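Local atomic coordinates of YHR177W (Saccharomyces cerevisiae, PDB entry 4M8B), a protein that probably acts as a fungal transcription regulator, binding DNA through an N-terminal WOPR domain, which makes up the crystallised piece of a longer protein. Residues C[79-84]-C[181-186]; C[17-22]-C[140-145]; C[7-12]-C[163-168]; C[21-26]-C[121-126]. All coordinates share one frame; numbering follows the deposited sequence.

Contact 1 of 4, residues C[79-84]-C[181-186]; sequences KFLVYR and VAVGNG. With nucleotides of chain A.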
# COMPACT_ATOMS: atom_id res chain seq x y z
N LYS C 79 -4.45 8.06 -7.59
CA LYS C 79 -3.68 8.80 -6.60
C LYS C 79 -2.70 7.87 -5.90
O LYS C 79 -2.02 8.26 -4.95
CB LYS C 79 -4.62 9.45 -5.58
CG LYS C 79 -5.66 10.36 -6.21
CD LYS C 79 -6.56 11.01 -5.16
CE LYS C 79 -7.57 11.94 -5.81
NZ LYS C 79 -8.43 12.62 -4.79
N PHE C 80 -2.62 6.63 -6.39
CA PHE C 80 -1.70 5.64 -5.83
C PHE C 80 -0.40 5.57 -6.62
O PHE C 80 -0.37 5.88 -7.81
CB PHE C 80 -2.34 4.25 -5.85
CG PHE C 80 -3.52 4.11 -4.94
CD1 PHE C 80 -3.36 3.98 -3.57
CD2 PHE C 80 -4.81 4.07 -5.46
CE1 PHE C 80 -4.45 3.84 -2.74
CE2 PHE C 80 -5.91 3.93 -4.63
CZ PHE C 80 -5.73 3.82 -3.27
N LEU C 81 0.67 5.17 -5.95
CA LEU C 81 1.89 4.77 -6.63
C LEU C 81 1.93 3.25 -6.66
O LEU C 81 1.56 2.59 -5.69
CB LEU C 81 3.12 5.33 -5.92
CG LEU C 81 3.35 6.83 -6.12
CD1 LEU C 81 4.60 7.31 -5.39
CD2 LEU C 81 3.43 7.15 -7.60
N VAL C 82 2.35 2.68 -7.79
CA VAL C 82 2.41 1.23 -7.94
C VAL C 82 3.82 0.76 -8.29
O VAL C 82 4.52 1.41 -9.07
CB VAL C 82 1.41 0.74 -9.00
CG1 VAL C 82 1.56 -0.76 -9.21
CG2 VAL C 82 -0.01 1.07 -8.59
N TYR C 83 4.22 -0.37 -7.72
CA TYR C 83 5.54 -0.93 -7.99
C TYR C 83 5.43 -2.43 -8.27
O TYR C 83 4.53 -3.10 -7.76
CB TYR C 83 6.46 -0.69 -6.80
CG TYR C 83 6.53 0.74 -6.32
CD1 TYR C 83 5.54 1.27 -5.51
CD2 TYR C 83 7.61 1.55 -6.64
CE1 TYR C 83 5.61 2.58 -5.06
CE2 TYR C 83 7.69 2.85 -6.19
CZ TYR C 83 6.68 3.36 -5.40
OH TYR C 83 6.75 4.66 -4.95
N ARG C 84 6.36 -2.95 -9.06
CA ARG C 84 6.35 -4.37 -9.41
C ARG C 84 7.63 -5.07 -8.97
O ARG C 84 8.72 -4.55 -9.19
CB ARG C 84 6.14 -4.54 -10.92
CG ARG C 84 4.88 -3.86 -11.43
CD ARG C 84 4.17 -4.72 -12.45
NE ARG C 84 4.83 -4.68 -13.75
CZ ARG C 84 4.76 -5.66 -14.65
NH1 ARG C 84 4.07 -6.76 -14.38
NH2 ARG C 84 5.39 -5.53 -15.80
N VAL C 181 -6.08 15.33 -2.55
CA VAL C 181 -4.79 14.71 -2.84
C VAL C 181 -4.57 14.45 -4.34
O VAL C 181 -5.48 14.00 -5.04
CB VAL C 181 -4.62 13.39 -2.07
CG1 VAL C 181 -3.39 12.64 -2.54
CG2 VAL C 181 -4.55 13.66 -0.57
N ALA C 182 -3.36 14.75 -4.81
CA ALA C 182 -3.00 14.54 -6.21
C ALA C 182 -1.52 14.16 -6.35
O ALA C 182 -0.72 14.44 -5.46
CB ALA C 182 -3.30 15.78 -7.03
N VAL C 183 -1.18 13.52 -7.46
CA VAL C 183 0.18 13.03 -7.69
C VAL C 183 0.66 13.44 -9.08
O VAL C 183 -0.05 13.22 -10.06
CB VAL C 183 0.23 11.49 -7.57
CG1 VAL C 183 1.67 10.99 -7.68
CG2 VAL C 183 -0.39 11.03 -6.27
N GLY C 184 1.86 14.01 -9.16
CA GLY C 184 2.39 14.51 -10.42
C GLY C 184 1.39 15.43 -11.09
O GLY C 184 0.81 16.30 -10.42
N ASN C 185 1.16 15.26 -12.38
CA ASN C 185 0.01 15.90 -13.01
C ASN C 185 -1.25 15.15 -12.59
O ASN C 185 -1.24 13.93 -12.46
CB ASN C 185 0.15 16.02 -14.54
CG ASN C 185 0.26 14.68 -15.25
OD1 ASN C 185 -0.49 13.74 -14.98
ND2 ASN C 185 1.18 14.60 -16.20
N GLY C 186 -2.33 15.88 -12.34
CA GLY C 186 -3.54 15.26 -11.83
C GLY C 186 -4.34 14.52 -12.88
O GLY C 186 -5.56 14.38 -12.75
P DT A 12 4.30 15.02 -6.13
OP1 DT A 12 3.86 16.17 -5.31
OP2 DT A 12 3.30 14.23 -6.88
O5' DT A 12 5.42 15.51 -7.17
C5' DT A 12 6.46 16.36 -6.71
C4' DT A 12 7.46 16.69 -7.81
O4' DT A 12 7.96 15.46 -8.39
C3' DT A 12 6.91 17.52 -8.96
O3' DT A 12 7.78 18.63 -9.18
C2' DT A 12 6.87 16.55 -10.13
C1' DT A 12 7.97 15.56 -9.80
N1 DT A 12 7.77 14.20 -10.35
C2 DT A 12 8.64 13.69 -11.29
O2 DT A 12 9.59 14.30 -11.75
N3 DT A 12 8.33 12.42 -11.70
C4 DT A 12 7.29 11.61 -11.27
O4 DT A 12 7.11 10.47 -11.70
C5 DT A 12 6.43 12.21 -10.28
C7 DT A 12 5.26 11.44 -9.73
C6 DT A 12 6.71 13.45 -9.87
P DG A 11 4.87 9.98 -1.66
OP1 DG A 11 4.67 11.36 -1.18
OP2 DG A 11 4.18 8.88 -0.96
O5' DG A 11 4.46 9.93 -3.21
C5' DG A 11 4.26 11.12 -3.97
C4' DG A 11 5.57 11.78 -4.41
O4' DG A 11 6.50 10.78 -4.87
C3' DG A 11 5.46 12.72 -5.59
O3' DG A 11 5.10 14.02 -5.15
C2' DG A 11 6.85 12.68 -6.23
C1' DG A 11 7.46 11.38 -5.72
N9 DG A 11 7.85 10.40 -6.74
C8 DG A 11 7.36 9.12 -6.90
N7 DG A 11 7.91 8.47 -7.89
C5 DG A 11 8.82 9.37 -8.42
C6 DG A 11 9.72 9.22 -9.51
O6 DG A 11 9.88 8.24 -10.25
N1 DG A 11 10.47 10.37 -9.71
C2 DG A 11 10.37 11.52 -8.96
N2 DG A 11 11.19 12.53 -9.30
N3 DG A 11 9.54 11.67 -7.94
C4 DG A 11 8.80 10.56 -7.72
P DT A 13 7.40 19.76 -10.25
OP1 DT A 13 8.13 20.99 -9.87
OP2 DT A 13 5.93 19.80 -10.38
O5' DT A 13 8.03 19.22 -11.62
C5' DT A 13 9.44 19.05 -11.71
C4' DT A 13 9.87 18.37 -13.00
O4' DT A 13 9.35 17.02 -13.06
C3' DT A 13 9.42 19.05 -14.28
O3' DT A 13 10.58 19.50 -14.98
C2' DT A 13 8.64 17.99 -15.05
C1' DT A 13 9.12 16.69 -14.41
N1 DT A 13 8.13 15.59 -14.43
C2 DT A 13 8.39 14.43 -15.13
O2 DT A 13 9.41 14.23 -15.77
N3 DT A 13 7.39 13.49 -15.05
C4 DT A 13 6.19 13.59 -14.35
O4 DT A 13 5.36 12.69 -14.35
C5 DT A 13 5.99 14.83 -13.64
C7 DT A 13 4.74 15.09 -12.86
C6 DT A 13 6.96 15.76 -13.72
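The ammonium nitrogen NZ of K79 is gripped by carboxylate oxygen OE2 of E16 in a salt bridge and by the carbonyl oxygen of L178 in a hydrogen bond, with a weaker bond to the carbonyl of Q179. On its way there the extended lysine chain lies alongside V181, its CD and CE methylenes passing the carbonyl oxygen of V181; NZ is 3.3 Å from V181 O, but the angle is too poor for a hydrogen bond. This is where the loop after helix 172-179 meets the start of strand 80-88 in the antiparallel sheet of the WOPR domain, beside the bound DNA. A lysine suits the place, because its methylenes can run past the loop while its charge reaches E16. V183 splits its two methyls. CG2 rests 3.5 Å from K79 O, whereas CG1, anti to the backbone N (chi1 -175°), turns to the apolar company of L81, 4.2 Å from L81 CD2, and also comes near the phosphate of DT12 in chain A. The other leucine methyl, CD1, approaches DG11 of chain A, 3.4 Å from its O5', so one leucine serves both the loop and the nucleotide. The loop then binds the backbone of the DNA directly: G184 N donates to OP2 of DT12 over 2.7 Å in a nearly straight bond (177°). Glycine fits because phi is positive here and a CB would crowd the methyl of DT13 in chain A. N185 ND2 makes a weak hydrogen bond to O4 of a thymine, on the major-groove edge. The CA of G184 itself lies 3.4 Å from the methyl C7 of DT13 in chain A.

Contact 2 of 4, residues C[17-22]-C[140-145]; sequences QDLALV and FHLIAY. With EDO (1,2-ethanediol), chain D.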
# COMPACT_ATOMS: atom_id res chain seq x y z
N GLN C 17 -12.72 5.13 -1.09
CA GLN C 17 -13.63 4.63 -0.07
C GLN C 17 -12.95 3.54 0.76
O GLN C 17 -13.13 3.47 1.97
CB GLN C 17 -14.93 4.12 -0.69
CG GLN C 17 -15.98 3.70 0.33
CD GLN C 17 -16.30 4.80 1.34
OE1 GLN C 17 -16.05 5.98 1.08
NE2 GLN C 17 -16.84 4.42 2.49
N ASP C 18 -12.17 2.71 0.09
CA ASP C 18 -11.38 1.69 0.77
C ASP C 18 -10.33 2.34 1.68
O ASP C 18 -10.16 1.93 2.83
CB ASP C 18 -10.71 0.76 -0.24
CG ASP C 18 -11.70 -0.19 -0.90
OD1 ASP C 18 -12.68 -0.59 -0.24
OD2 ASP C 18 -11.49 -0.55 -2.08
N LEU C 19 -9.64 3.36 1.17
CA LEU C 19 -8.65 4.10 1.95
C LEU C 19 -9.26 4.73 3.19
O LEU C 19 -8.69 4.67 4.28
CB LEU C 19 -8.01 5.20 1.11
CG LEU C 19 -6.88 4.84 0.16
CD1 LEU C 19 -6.51 6.04 -0.69
CD2 LEU C 19 -5.68 4.36 0.95
N ALA C 20 -10.42 5.35 3.01
CA ALA C 20 -11.05 6.13 4.07
C ALA C 20 -11.40 5.25 5.27
O ALA C 20 -11.23 5.66 6.42
CB ALA C 20 -12.29 6.83 3.55
N LEU C 21 -11.88 4.05 4.99
CA LEU C 21 -12.25 3.10 6.04
C LEU C 21 -11.03 2.67 6.85
O LEU C 21 -11.08 2.63 8.08
CB LEU C 21 -12.97 1.89 5.44
CG LEU C 21 -14.35 2.20 4.85
CD1 LEU C 21 -14.86 1.06 3.98
CD2 LEU C 21 -15.34 2.49 5.97
N VAL C 22 -9.93 2.36 6.17
CA VAL C 22 -8.70 1.96 6.84
C VAL C 22 -8.16 3.07 7.73
O VAL C 22 -7.87 2.85 8.91
CB VAL C 22 -7.61 1.55 5.82
CG1 VAL C 22 -6.32 1.17 6.54
CG2 VAL C 22 -8.10 0.39 4.96
N PHE C 140 0.27 10.31 7.17
CA PHE C 140 -0.01 8.89 7.28
C PHE C 140 0.35 8.16 5.99
O PHE C 140 -0.08 8.55 4.90
CB PHE C 140 -1.48 8.65 7.63
CG PHE C 140 -1.87 9.21 8.97
CD1 PHE C 140 -2.36 10.50 9.08
CD2 PHE C 140 -1.72 8.45 10.12
CE1 PHE C 140 -2.71 11.02 10.32
CE2 PHE C 140 -2.07 8.97 11.36
CZ PHE C 140 -2.57 10.25 11.46
N HIS C 141 1.16 7.12 6.12
CA HIS C 141 1.59 6.33 4.98
C HIS C 141 0.79 5.05 4.91
O HIS C 141 0.52 4.42 5.94
CB HIS C 141 3.08 5.99 5.09
CG HIS C 141 3.97 7.19 5.14
ND1 HIS C 141 4.94 7.44 4.19
CD2 HIS C 141 4.05 8.21 6.03
CE1 HIS C 141 5.57 8.55 4.49
NE2 HIS C 141 5.05 9.05 5.61
N LEU C 142 0.40 4.65 3.70
CA LEU C 142 -0.31 3.40 3.53
C LEU C 142 0.38 2.53 2.48
O LEU C 142 0.62 2.96 1.35
CB LEU C 142 -1.78 3.65 3.16
CG LEU C 142 -2.67 2.41 3.13
CD1 LEU C 142 -4.11 2.76 3.46
CD2 LEU C 142 -2.59 1.74 1.76
N ILE C 143 0.70 1.30 2.88
CA ILE C 143 1.32 0.34 1.97
C ILE C 143 0.43 -0.90 1.87
O ILE C 143 -0.01 -1.44 2.88
CB ILE C 143 2.71 -0.09 2.47
CG1 ILE C 143 3.51 1.12 2.97
CG2 ILE C 143 3.48 -0.82 1.38
CD1 ILE C 143 3.93 2.06 1.87
N ALA C 144 0.17 -1.33 0.64
CA ALA C 144 -0.66 -2.51 0.43
C ALA C 144 -0.00 -3.47 -0.55
O ALA C 144 0.40 -3.08 -1.64
CB ALA C 144 -2.05 -2.11 -0.07
N TYR C 145 0.11 -4.74 -0.15
CA TYR C 145 0.69 -5.75 -1.02
C TYR C 145 -0.40 -6.65 -1.59
O TYR C 145 -1.37 -6.99 -0.91
CB TYR C 145 1.71 -6.60 -0.25
CG TYR C 145 2.90 -5.81 0.24
CD1 TYR C 145 4.04 -5.68 -0.54
CD2 TYR C 145 2.89 -5.21 1.48
CE1 TYR C 145 5.13 -4.96 -0.10
CE2 TYR C 145 3.98 -4.50 1.94
CZ TYR C 145 5.09 -4.38 1.15
OH TYR C 145 6.18 -3.66 1.60
C1 EDO D . 3.43 6.21 1.08
O1 EDO D . 2.78 7.15 1.95
C2 EDO D . 4.94 6.32 1.28
O2 EDO D . 5.32 5.59 2.45
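Apolar packing joins L142 of strand 137-147 to L19 and V22 of helix 16-28. The delta methyls CD1 of L142 and CD2 of L19 are 3.4 Å apart, with the two side chains crossing obliquely, and L142 CD2 is also within 4.1 Å of L19 CD2. V22 comes at L142 from a different direction, at about a right angle, and brings CG1 to 4.1 Å from L142 CD1. The leucine has CG anti to its backbone N (chi1 -172°), which carries its branch out from the strand to the helix, where L19 and V22, one turn apart, can both reach it. Branched aliphatic side chains suit this buried spot, since their methyls interlock without polar groups to satisfy. F23, also on the helix, and V54 of strand 51-56 add to the same apolar cluster.

The polar bonds lie away from this apolar patch, though H141 and D18 are buried too. On the other face of the strand, H141 ND1 donates to O2 of a 1,2-ethanediol, probably from the crystallisation liquor, over 2.6 Å at 162°, with the oxygen lying in the ring plane at its edge. NE2 of the same ring is hydrogen-bonded to E57, and F55 stacks on the imidazole; bonds at both ring nitrogens and the stacked F55 together probably fix its rotation. D18, on the helix, forms a salt bridge with R158 and accepts from D14 N.

Consecutive strand residues thus look to opposite sides, apolar L142 inward and H141 toward the DNA-facing side; this is a helix packed on one face of an antiparallel sheet, here that of the WOPR domain.

Contact 3 of 4, residues C[7-12]-C[163-168]; sequences PTCYGY and PFFHKF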
# COMPACT_ATOMS: atom_id res chain seq x y z
N PRO C 7 0.45 -6.93 10.00
CA PRO C 7 -0.24 -5.92 9.23
C PRO C 7 -1.31 -5.20 9.94
O PRO C 7 -1.76 -5.63 10.91
CB PRO C 7 -0.84 -6.72 8.13
CG PRO C 7 -1.10 -7.99 8.73
CD PRO C 7 0.19 -8.24 9.25
N THR C 8 -1.65 -4.03 9.47
CA THR C 8 -2.60 -3.18 10.11
C THR C 8 -4.00 -3.60 9.82
O THR C 8 -4.87 -3.39 10.55
CB THR C 8 -2.38 -1.77 9.64
OG1 THR C 8 -1.18 -1.34 10.20
CG2 THR C 8 -3.37 -0.85 10.12
N CYS C 9 -4.19 -4.14 8.69
CA CYS C 9 -5.41 -4.85 8.35
C CYS C 9 -5.19 -5.73 7.12
O CYS C 9 -4.11 -5.72 6.53
CB CYS C 9 -6.56 -3.87 8.12
SG CYS C 9 -6.23 -2.61 6.89
N TYR C 10 -6.22 -6.48 6.75
CA TYR C 10 -6.12 -7.39 5.62
C TYR C 10 -7.14 -7.03 4.55
O TYR C 10 -8.29 -6.74 4.86
CB TYR C 10 -6.34 -8.83 6.08
CG TYR C 10 -5.35 -9.30 7.11
CD1 TYR C 10 -5.49 -8.94 8.44
CD2 TYR C 10 -4.27 -10.10 6.76
CE1 TYR C 10 -4.58 -9.36 9.39
CE2 TYR C 10 -3.36 -10.53 7.70
CZ TYR C 10 -3.52 -10.15 9.02
OH TYR C 10 -2.61 -10.57 9.96
N GLY C 11 -6.70 -7.05 3.29
CA GLY C 11 -7.60 -6.81 2.18
C GLY C 11 -6.93 -6.22 0.95
O GLY C 11 -5.72 -6.39 0.75
N TYR C 12 -7.72 -5.54 0.13
CA TYR C 12 -7.23 -4.92 -1.09
C TYR C 12 -7.81 -3.52 -1.26
O TYR C 12 -9.02 -3.33 -1.16
CB TYR C 12 -7.58 -5.77 -2.31
CG TYR C 12 -7.25 -5.11 -3.62
CD1 TYR C 12 -5.94 -5.08 -4.08
CD2 TYR C 12 -8.23 -4.53 -4.40
CE1 TYR C 12 -5.62 -4.48 -5.29
CE2 TYR C 12 -7.93 -3.92 -5.60
CZ TYR C 12 -6.62 -3.90 -6.04
OH TYR C 12 -6.30 -3.29 -7.24
N PRO C 163 -17.83 -6.19 6.07
CA PRO C 163 -18.62 -5.79 7.23
C PRO C 163 -17.78 -5.34 8.43
O PRO C 163 -18.25 -4.53 9.22
CB PRO C 163 -19.41 -7.06 7.59
CG PRO C 163 -19.05 -8.10 6.53
CD PRO C 163 -18.40 -7.37 5.40
N PHE C 164 -16.56 -5.86 8.55
CA PHE C 164 -15.70 -5.48 9.67
C PHE C 164 -15.36 -3.99 9.67
O PHE C 164 -15.18 -3.38 10.72
CB PHE C 164 -14.41 -6.30 9.69
CG PHE C 164 -13.42 -5.84 10.73
CD1 PHE C 164 -13.53 -6.25 12.05
CD2 PHE C 164 -12.37 -4.99 10.39
CE1 PHE C 164 -12.63 -5.83 13.01
CE2 PHE C 164 -11.47 -4.56 11.35
CZ PHE C 164 -11.59 -4.98 12.66
N PHE C 165 -15.30 -3.40 8.48
CA PHE C 165 -14.91 -2.00 8.34
C PHE C 165 -16.09 -1.03 8.39
O PHE C 165 -15.90 0.19 8.36
CB PHE C 165 -14.12 -1.79 7.05
CG PHE C 165 -12.78 -2.48 7.03
CD1 PHE C 165 -12.68 -3.83 6.75
CD2 PHE C 165 -11.62 -1.77 7.29
CE1 PHE C 165 -11.44 -4.47 6.74
CE2 PHE C 165 -10.38 -2.39 7.28
CZ PHE C 165 -10.29 -3.74 7.00
N HIS C 166 -17.31 -1.57 8.45
CA HIS C 166 -18.52 -0.75 8.40
C HIS C 166 -18.55 0.33 9.48
O HIS C 166 -18.96 1.46 9.22
CB HIS C 166 -19.77 -1.62 8.49
CG HIS C 166 -20.12 -2.31 7.21
ND1 HIS C 166 -21.03 -3.35 7.14
CD2 HIS C 166 -19.68 -2.11 5.94
CE1 HIS C 166 -21.13 -3.76 5.89
NE2 HIS C 166 -20.32 -3.03 5.14
N LYS C 167 -18.10 -0.02 10.68
CA LYS C 167 -18.06 0.92 11.80
C LYS C 167 -16.96 1.97 11.63
O LYS C 167 -16.83 2.87 12.45
CB LYS C 167 -17.86 0.16 13.12
CG LYS C 167 -16.65 -0.77 13.10
CD LYS C 167 -16.45 -1.44 14.45
CE LYS C 167 -15.37 -2.51 14.36
NZ LYS C 167 -15.74 -3.56 13.38
N PHE C 168 -16.18 1.84 10.57
CA PHE C 168 -15.11 2.80 10.29
C PHE C 168 -15.55 3.81 9.24
O PHE C 168 -14.73 4.34 8.50
CB PHE C 168 -13.85 2.07 9.83
CG PHE C 168 -13.33 1.08 10.83
CD1 PHE C 168 -13.29 1.39 12.18
CD2 PHE C 168 -12.89 -0.17 10.43
CE1 PHE C 168 -12.82 0.48 13.11
CE2 PHE C 168 -12.41 -1.09 11.35
CZ PHE C 168 -12.38 -0.76 12.69
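C9 and F165 make the close part of this contact, a cysteine meeting the rim of a phenyl ring. C9 CB approaches F165 CZ to 3.9 Å, lying near the ring plane. Its sulfur is also at the edge: SG is 5.3 Å from the ring centroid and 82° off the normal, a sulfur-aromatic contact in which the ring's hydrogens rather than its pi face meet the sulfur. The cysteine places SG between its backbone N and carbonyl carbon (chi1 55°), and from there the sulfur reaches CE2 of the phenyl at 4.2 Å. A small, polarisable side chain suits a buried place where only the rim of the phenyl is presented to it. One face of the F165 ring is met by F164 CD2, so the phenyl is held by its own loop as well as by C9.

The contact is looser at Y10, whose side chain is exposed; it contributes mainly its carbonyl oxygen, 4.2 Å from F165 CZ. On the far side of the loop, K167 folds back and its NZ donates to F164 O over 2.7 Å, in the carbonyl plane on a lone pair. Together with the bond from F168 N to F165 O (2.8 Å), this helps to keep segment 163-168 in shape, although H166 and K167 themselves are exposed.

T8 and C9 both face I52 in a classic beta bulge where the short edge strand 9-10 pairs with strand 51-56. V22 of helix 16-28 touches C9 and P159 touches F165, so segment 163-168, the helix and the edge strand meet here.

Contact 4 of 4, residues C[21-26]-C[121-126]; sequences LVFQGV and KTFSLK. With EDO (1,2-ethanediol), chain D; nucleotides of chain A.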
# COMPACT_ATOMS: atom_id res chain seq x y z
N LEU C 21 -11.88 4.05 4.99
CA LEU C 21 -12.25 3.10 6.04
C LEU C 21 -11.03 2.67 6.85
O LEU C 21 -11.08 2.63 8.08
CB LEU C 21 -12.97 1.89 5.44
CG LEU C 21 -14.35 2.20 4.85
CD1 LEU C 21 -14.86 1.06 3.98
CD2 LEU C 21 -15.34 2.49 5.97
N VAL C 22 -9.93 2.36 6.17
CA VAL C 22 -8.70 1.96 6.84
C VAL C 22 -8.16 3.07 7.73
O VAL C 22 -7.87 2.85 8.91
CB VAL C 22 -7.61 1.55 5.82
CG1 VAL C 22 -6.32 1.17 6.54
CG2 VAL C 22 -8.10 0.39 4.96
N PHE C 23 -8.03 4.26 7.17
CA PHE C 23 -7.57 5.42 7.92
C PHE C 23 -8.45 5.71 9.13
O PHE C 23 -7.95 5.93 10.23
CB PHE C 23 -7.50 6.65 7.00
CG PHE C 23 -6.28 6.68 6.11
CD1 PHE C 23 -5.04 6.31 6.59
CD2 PHE C 23 -6.39 7.07 4.79
CE1 PHE C 23 -3.92 6.35 5.77
CE2 PHE C 23 -5.27 7.11 3.96
CZ PHE C 23 -4.04 6.75 4.46
N GLN C 24 -9.77 5.72 8.92
CA GLN C 24 -10.70 5.98 10.01
C GLN C 24 -10.55 4.92 11.10
O GLN C 24 -10.58 5.23 12.29
CB GLN C 24 -12.15 6.02 9.50
CG GLN C 24 -13.16 6.48 10.53
CD GLN C 24 -12.92 7.91 10.99
OE1 GLN C 24 -12.82 8.83 10.17
NE2 GLN C 24 -12.82 8.11 12.30
N GLY C 25 -10.37 3.67 10.68
CA GLY C 25 -10.16 2.58 11.61
C GLY C 25 -8.89 2.77 12.42
O GLY C 25 -8.81 2.34 13.57
N VAL C 26 -7.90 3.43 11.82
CA VAL C 26 -6.65 3.72 12.51
C VAL C 26 -6.82 4.90 13.47
O VAL C 26 -6.31 4.88 14.59
CB VAL C 26 -5.51 4.02 11.52
CG1 VAL C 26 -4.30 4.56 12.25
CG2 VAL C 26 -5.15 2.76 10.74
N LYS C 121 1.16 -1.04 -3.71
CA LYS C 121 0.62 0.28 -3.97
C LYS C 121 0.68 1.13 -2.70
O LYS C 121 0.48 0.62 -1.60
CB LYS C 121 -0.81 0.20 -4.53
CG LYS C 121 -1.85 -0.29 -3.55
CD LYS C 121 -3.09 -0.79 -4.28
CE LYS C 121 -3.56 0.22 -5.31
NZ LYS C 121 -4.71 -0.29 -6.09
N THR C 122 0.99 2.41 -2.86
CA THR C 122 1.21 3.28 -1.72
C THR C 122 0.35 4.53 -1.81
O THR C 122 -0.05 4.95 -2.89
CB THR C 122 2.69 3.70 -1.60
OG1 THR C 122 3.07 4.45 -2.76
CG2 THR C 122 3.59 2.48 -1.48
N PHE C 123 0.07 5.12 -0.65
CA PHE C 123 -0.72 6.33 -0.57
C PHE C 123 -0.30 7.12 0.66
O PHE C 123 -0.07 6.54 1.72
CB PHE C 123 -2.21 5.98 -0.49
CG PHE C 123 -3.12 7.18 -0.47
CD1 PHE C 123 -3.38 7.85 0.71
CD2 PHE C 123 -3.71 7.63 -1.64
CE1 PHE C 123 -4.22 8.96 0.73
CE2 PHE C 123 -4.55 8.74 -1.63
CZ PHE C 123 -4.80 9.40 -0.44
N SER C 124 -0.19 8.44 0.51
CA SER C 124 0.15 9.29 1.64
C SER C 124 -0.95 10.32 1.89
O SER C 124 -1.46 10.93 0.96
CB SER C 124 1.49 9.99 1.42
OG SER C 124 1.47 10.78 0.24
N LEU C 125 -1.31 10.49 3.16
CA LEU C 125 -2.35 11.42 3.54
C LEU C 125 -1.86 12.36 4.63
O LEU C 125 -1.45 11.92 5.70
CB LEU C 125 -3.58 10.66 4.04
CG LEU C 125 -4.70 11.52 4.64
CD1 LEU C 125 -5.43 12.29 3.55
CD2 LEU C 125 -5.67 10.66 5.44
N LYS C 126 -1.90 13.66 4.35
CA LYS C 126 -1.59 14.67 5.35
C LYS C 126 -2.91 15.15 5.94
O LYS C 126 -3.79 15.62 5.22
CB LYS C 126 -0.82 15.82 4.71
CG LYS C 126 0.50 15.39 4.09
CD LYS C 126 1.13 16.50 3.27
CE LYS C 126 2.44 16.03 2.65
NZ LYS C 126 3.39 15.55 3.69
C1 EDO D . 3.43 6.21 1.08
O1 EDO D . 2.78 7.15 1.95
C2 EDO D . 4.94 6.32 1.28
O2 EDO D . 5.32 5.59 2.45
P DG A 11 4.87 9.98 -1.66
OP1 DG A 11 4.67 11.36 -1.18
OP2 DG A 11 4.18 8.88 -0.96
O5' DG A 11 4.46 9.93 -3.21
C5' DG A 11 4.26 11.12 -3.97
C4' DG A 11 5.57 11.78 -4.41
O4' DG A 11 6.50 10.78 -4.87
C3' DG A 11 5.46 12.72 -5.59
O3' DG A 11 5.10 14.02 -5.15
C2' DG A 11 6.85 12.68 -6.23
C1' DG A 11 7.46 11.38 -5.72
N9 DG A 11 7.85 10.40 -6.74
C8 DG A 11 7.36 9.12 -6.90
N7 DG A 11 7.91 8.47 -7.89
C5 DG A 11 8.82 9.37 -8.42
C6 DG A 11 9.72 9.22 -9.51
O6 DG A 11 9.88 8.24 -10.25
N1 DG A 11 10.47 10.37 -9.71
C2 DG A 11 10.37 11.52 -8.96
N2 DG A 11 11.19 12.53 -9.30
N3 DG A 11 9.54 11.67 -7.94
C4 DG A 11 8.80 10.56 -7.72
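F23 on the helix has CG anti to its carbonyl carbon (chi1 -78°), whereas F123 on the strand has CG anti to its backbone N (chi1 -177°), and these choices bring the two rings together between helix 16-28 and the central strand 113-128. It is helix-on-sheet packing in the buried core of the WOPR domain. The rings differ in what they offer. F123 CD1 lies in the plane of the F23 ring, at its edge, 3.8 Å from F23 CE2, and the side chains cross at a slant. L125 instead lays a methyl over one face of the same ring. Its CD2 stands 4.0 Å from the ring centroid and 22° off the normal, a CH-pi contact, while L125 CB comes within 4.0 Å of F23 CZ. A phenylalanine suits the helix position because it is long enough to span the gap to the strand and can use edge and face at once. Leucine suits its place because one branch, CD2, can be laid on the flat ring.

F123 and L125 face the helix; L178 of helix 172-179 bears on both, and L174 on L125. S124, between them in sequence, turns its CB to the other side of the sheet, toward the DNA, with OG 3.5 Å from OP2 of DG11 in chain A, too long to count as a hydrogen bond here. On that side a 1,2-ethanediol makes a weak hydrogen bond through O1 to F123 O, 2.9 Å away.

Overall arrangement
From the N terminus, 7-12 opens the longest loop, closed by contact 3 at 163-168. Nested within it are contacts 2 and 4, which leave from overlapping parts of helix 16-28, sharing L21 and V22, and close at 140-145 and 121-126 on neighbouring antiparallel strands. Contact 1 starts later, at 79-84, and closes beyond all of them at 181-186, so it crosses the other three. Its strand pairs with 113-128, through L81 O and T122 N, which joins contact 1 to contact 4. Contacts 2 and 4 fix the helix to the sheet, contact 3 ties the edge strand to a late loop, and contact 1 draws the C-terminal loop to the DNA-binding side.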